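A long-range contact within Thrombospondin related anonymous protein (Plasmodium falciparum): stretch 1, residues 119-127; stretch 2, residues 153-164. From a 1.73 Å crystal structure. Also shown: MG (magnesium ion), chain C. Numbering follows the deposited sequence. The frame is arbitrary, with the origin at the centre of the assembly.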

# COMPACT_ATOMS: atom_id res chain seq x y z
N VAL A 119 0.33 -3.09 1.25
CA VAL A 119 -0.13 -1.90 1.95
C VAL A 119 -0.76 -0.96 0.95
O VAL A 119 -0.09 -0.53 -0.02
CB VAL A 119 0.98 -1.19 2.68
CG1 VAL A 119 0.43 0.05 3.36
CG2 VAL A 119 1.60 -2.13 3.73
N ILE A 120 -2.06 -0.71 1.15
CA ILE A 120 -2.86 0.13 0.26
C ILE A 120 -3.02 1.52 0.91
O ILE A 120 -3.44 1.62 2.06
CB ILE A 120 -4.25 -0.49 0.02
CG1 ILE A 120 -4.17 -1.77 -0.81
CG2 ILE A 120 -5.16 0.53 -0.66
CD1 ILE A 120 -5.30 -2.81 -0.52
N LEU A 121 -2.70 2.58 0.17
CA LEU A 121 -3.05 3.95 0.54
C LEU A 121 -4.21 4.38 -0.36
O LEU A 121 -4.09 4.35 -1.58
CB LEU A 121 -1.86 4.89 0.36
CG LEU A 121 -0.51 4.51 1.00
CD1 LEU A 121 0.51 5.64 0.73
CD2 LEU A 121 -0.67 4.17 2.46
N THR A 122 -5.38 4.69 0.21
CA THR A 122 -6.54 4.98 -0.64
C THR A 122 -7.42 6.07 -0.06
O THR A 122 -7.52 6.20 1.13
CB THR A 122 -7.37 3.70 -0.91
OG1 THR A 122 -8.34 3.92 -1.96
CG2 THR A 122 -8.04 3.18 0.37
N ASP A 123 -8.08 6.82 -0.94
CA ASP A 123 -9.05 7.84 -0.50
C ASP A 123 -10.48 7.52 -0.97
O ASP A 123 -11.34 8.40 -0.97
CB ASP A 123 -8.63 9.21 -1.00
CG ASP A 123 -9.12 9.52 -2.41
OD1 ASP A 123 -9.23 8.59 -3.27
OD2 ASP A 123 -9.32 10.73 -2.66
N GLY A 124 -10.70 6.28 -1.40
CA GLY A 124 -11.99 5.91 -1.98
C GLY A 124 -12.34 4.45 -1.80
O GLY A 124 -11.68 3.70 -1.08
N ILE A 125 -13.44 4.09 -2.47
CA ILE A 125 -13.94 2.74 -2.53
C ILE A 125 -13.57 2.15 -3.91
O ILE A 125 -13.68 2.85 -4.93
CB ILE A 125 -15.47 2.75 -2.33
CG1 ILE A 125 -15.83 3.31 -0.94
CG2 ILE A 125 -16.02 1.34 -2.45
CD1 ILE A 125 -17.19 3.94 -0.89
N PRO A 126 -13.19 0.87 -3.96
CA PRO A 126 -12.87 0.29 -5.25
C PRO A 126 -14.05 0.33 -6.23
O PRO A 126 -15.21 0.21 -5.81
CB PRO A 126 -12.54 -1.17 -4.93
CG PRO A 126 -12.27 -1.19 -3.50
CD PRO A 126 -13.04 -0.12 -2.87
N ASP A 127 -13.74 0.50 -7.50
CA ASP A 127 -14.78 0.52 -8.53
C ASP A 127 -15.54 -0.79 -8.58
O ASP A 127 -16.74 -0.81 -8.90
CB ASP A 127 -14.17 0.89 -9.86
CG ASP A 127 -13.66 2.35 -9.87
OD1 ASP A 127 -14.23 3.26 -9.22
OD2 ASP A 127 -12.66 2.56 -10.52
MG MG C . -10.47 8.47 -4.91
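Stretch 2 (153-164) QGINVAFNRFLV

Stretch 2 approaches stretch 1 as a loop that turns into a helix at 157-163, while stretch 1 leaves a strand (119-122) for a loop that is extended at 124-126. The two bury 420 Å² in total, with no direct hydrogen bond between them; backbone packing, apolar side-chain contacts and bridging waters make the join.

Gln-153, with phi/psi of -93/-5, points its CA-to-CB bond away and makes no contact. Gly-154, at -91/-3, brings bare backbone against stretch 1: its C lies 3.6 Å from Asp-123 O, and its O lies 3.6 Å from Gly-124 CA. An ideal CB here would fall 2.8 Å from Asp-123 O, a clash, so the close approach depends on glycine. Water 1 bridges the same pair, donating to Asp-123 O (2.6 Å) and accepting from Gly-154 N (2.8 Å).

At Ile-155 the backbone extends (-80/162), and its CA lies 4.4 Å from that of Gly-124, the nearest CA pair. Ile-155 CG2 packs 3.7 Å from Thr-122 O and 3.7 Å from Asp-123 C. Asn-156 follows at -117/113, its CB 3.7 Å from Ile-125 CG1. It caps the helix: Phe-159 N donates to Asn-156 OD1 at 2.9 Å. Water 3 accepts from Asn-156 N (2.8 Å) and lies 2.8 Å from both Gly-124 O and Asn-160 OD1, linking the loop to the first helical turn.

From Val-157 onward, phi/psi values near -60/-45 and bonds such as Asn-160 N to Asn-156 O (3.1 Å) establish the helix. Val-157 and Ala-158 stay out of reach. The CA-to-CB bond of Phe-159 points toward stretch 1, its CE2 3.4 Å from Pro-126 CG in an oblique approach. One turn later Leu-163, whose CA-to-CB bond also points toward stretch 1, sets CD2 3.7 Å from Ile-120 CD1. Within the helix the contacts step from Pro-126 (Phe-159) to Ile-120 (Leu-163), so the helix runs roughly against the strand 119-122, whereas the preceding loop follows stretch 1 forward.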

# COMPACT_ATOMS: atom_id res chain seq x y z
N GLN A 153 -12.75 11.69 3.46
CA GLN A 153 -14.16 11.38 3.66
C GLN A 153 -14.79 10.43 2.63
O GLN A 153 -15.94 10.04 2.80
CB GLN A 153 -14.96 12.68 3.72
CG GLN A 153 -14.68 13.50 4.96
CD GLN A 153 -15.17 12.82 6.23
N GLY A 154 -14.05 10.05 1.60
CA GLY A 154 -14.58 9.22 0.53
C GLY A 154 -14.42 7.72 0.72
O GLY A 154 -14.91 6.95 -0.11
N ILE A 155 -13.77 7.30 1.80
CA ILE A 155 -13.54 5.90 2.09
C ILE A 155 -14.78 5.26 2.70
O ILE A 155 -15.69 5.96 3.21
CB ILE A 155 -12.34 5.67 3.05
CG1 ILE A 155 -12.53 6.44 4.37
CG2 ILE A 155 -11.02 6.10 2.40
CD1 ILE A 155 -11.50 6.06 5.46
N ASN A 156 -14.81 3.94 2.66
CA ASN A 156 -15.76 3.17 3.42
C ASN A 156 -15.02 2.29 4.43
O ASN A 156 -14.30 1.38 4.08
CB ASN A 156 -16.65 2.31 2.53
CG ASN A 156 -17.76 1.67 3.31
OD1 ASN A 156 -17.64 0.53 3.77
ND2 ASN A 156 -18.80 2.45 3.59
N VAL A 157 -15.20 2.61 5.70
CA VAL A 157 -14.48 1.92 6.77
C VAL A 157 -14.79 0.41 6.82
O VAL A 157 -13.88 -0.41 6.96
CB VAL A 157 -14.75 2.59 8.12
CG1 VAL A 157 -14.17 1.78 9.27
CG2 VAL A 157 -14.22 4.01 8.10
N ALA A 158 -16.08 0.06 6.72
CA ALA A 158 -16.50 -1.34 6.74
C ALA A 158 -15.77 -2.13 5.65
O ALA A 158 -15.20 -3.20 5.90
CB ALA A 158 -18.02 -1.44 6.54
N PHE A 159 -15.76 -1.58 4.44
CA PHE A 159 -15.11 -2.31 3.36
C PHE A 159 -13.61 -2.44 3.59
O PHE A 159 -13.04 -3.48 3.32
CB PHE A 159 -15.32 -1.67 1.99
CG PHE A 159 -14.48 -2.29 0.95
CD1 PHE A 159 -14.86 -3.49 0.37
CD2 PHE A 159 -13.22 -1.75 0.64
CE1 PHE A 159 -14.06 -4.10 -0.56
CE2 PHE A 159 -12.43 -2.36 -0.28
CZ PHE A 159 -12.85 -3.55 -0.88
N ASN A 160 -12.95 -1.37 4.04
CA ASN A 160 -11.52 -1.46 4.30
C ASN A 160 -11.21 -2.53 5.35
O ASN A 160 -10.26 -3.29 5.22
CB ASN A 160 -10.98 -0.12 4.75
CG ASN A 160 -11.03 0.96 3.67
OD1 ASN A 160 -11.11 0.68 2.48
ND2 ASN A 160 -11.01 2.20 4.11
N ARG A 161 -12.01 -2.56 6.42
CA ARG A 161 -11.84 -3.54 7.48
C ARG A 161 -12.08 -4.96 6.98
O ARG A 161 -11.28 -5.83 7.30
CB ARG A 161 -12.73 -3.16 8.67
CG ARG A 161 -12.18 -1.95 9.44
CD ARG A 161 -13.13 -1.49 10.55
NE ARG A 161 -13.23 -2.53 11.57
CZ ARG A 161 -12.61 -2.53 12.75
NH1 ARG A 161 -11.87 -1.51 13.16
NH2 ARG A 161 -12.77 -3.56 13.55
N PHE A 162 -13.12 -5.16 6.17
CA PHE A 162 -13.42 -6.48 5.56
C PHE A 162 -12.19 -6.92 4.72
O PHE A 162 -11.70 -8.06 4.83
CB PHE A 162 -14.64 -6.43 4.60
CG PHE A 162 -16.01 -6.44 5.25
CD1 PHE A 162 -16.40 -7.44 6.15
CD2 PHE A 162 -16.99 -5.52 4.83
CE1 PHE A 162 -17.69 -7.47 6.68
CE2 PHE A 162 -18.30 -5.54 5.35
CZ PHE A 162 -18.64 -6.52 6.27
N LEU A 163 -11.69 -5.99 3.90
CA LEU A 163 -10.53 -6.27 3.02
C LEU A 163 -9.31 -6.81 3.75
O LEU A 163 -8.65 -7.73 3.25
CB LEU A 163 -10.12 -5.04 2.21
CG LEU A 163 -9.17 -5.32 1.05
CD1 LEU A 163 -9.88 -6.15 0.02
CD2 LEU A 163 -8.67 -4.00 0.47
N VAL A 164 -9.02 -6.26 4.93
CA VAL A 164 -7.83 -6.64 5.70
C VAL A 164 -8.10 -7.79 6.67
O VAL A 164 -7.21 -8.17 7.40
CB VAL A 164 -7.21 -5.41 6.44
CG1 VAL A 164 -6.92 -4.27 5.43
CG2 VAL A 164 -8.10 -4.92 7.55
O HOH W 1 -11.42 10.49 0.63
O HOH W 2 -12.12 8.71 -3.75
O HOH W 3 -12.62 2.71 1.35
O HOH W 4 -10.16 6.36 -4.72
O HOH W 5 -11.75 8.34 -6.40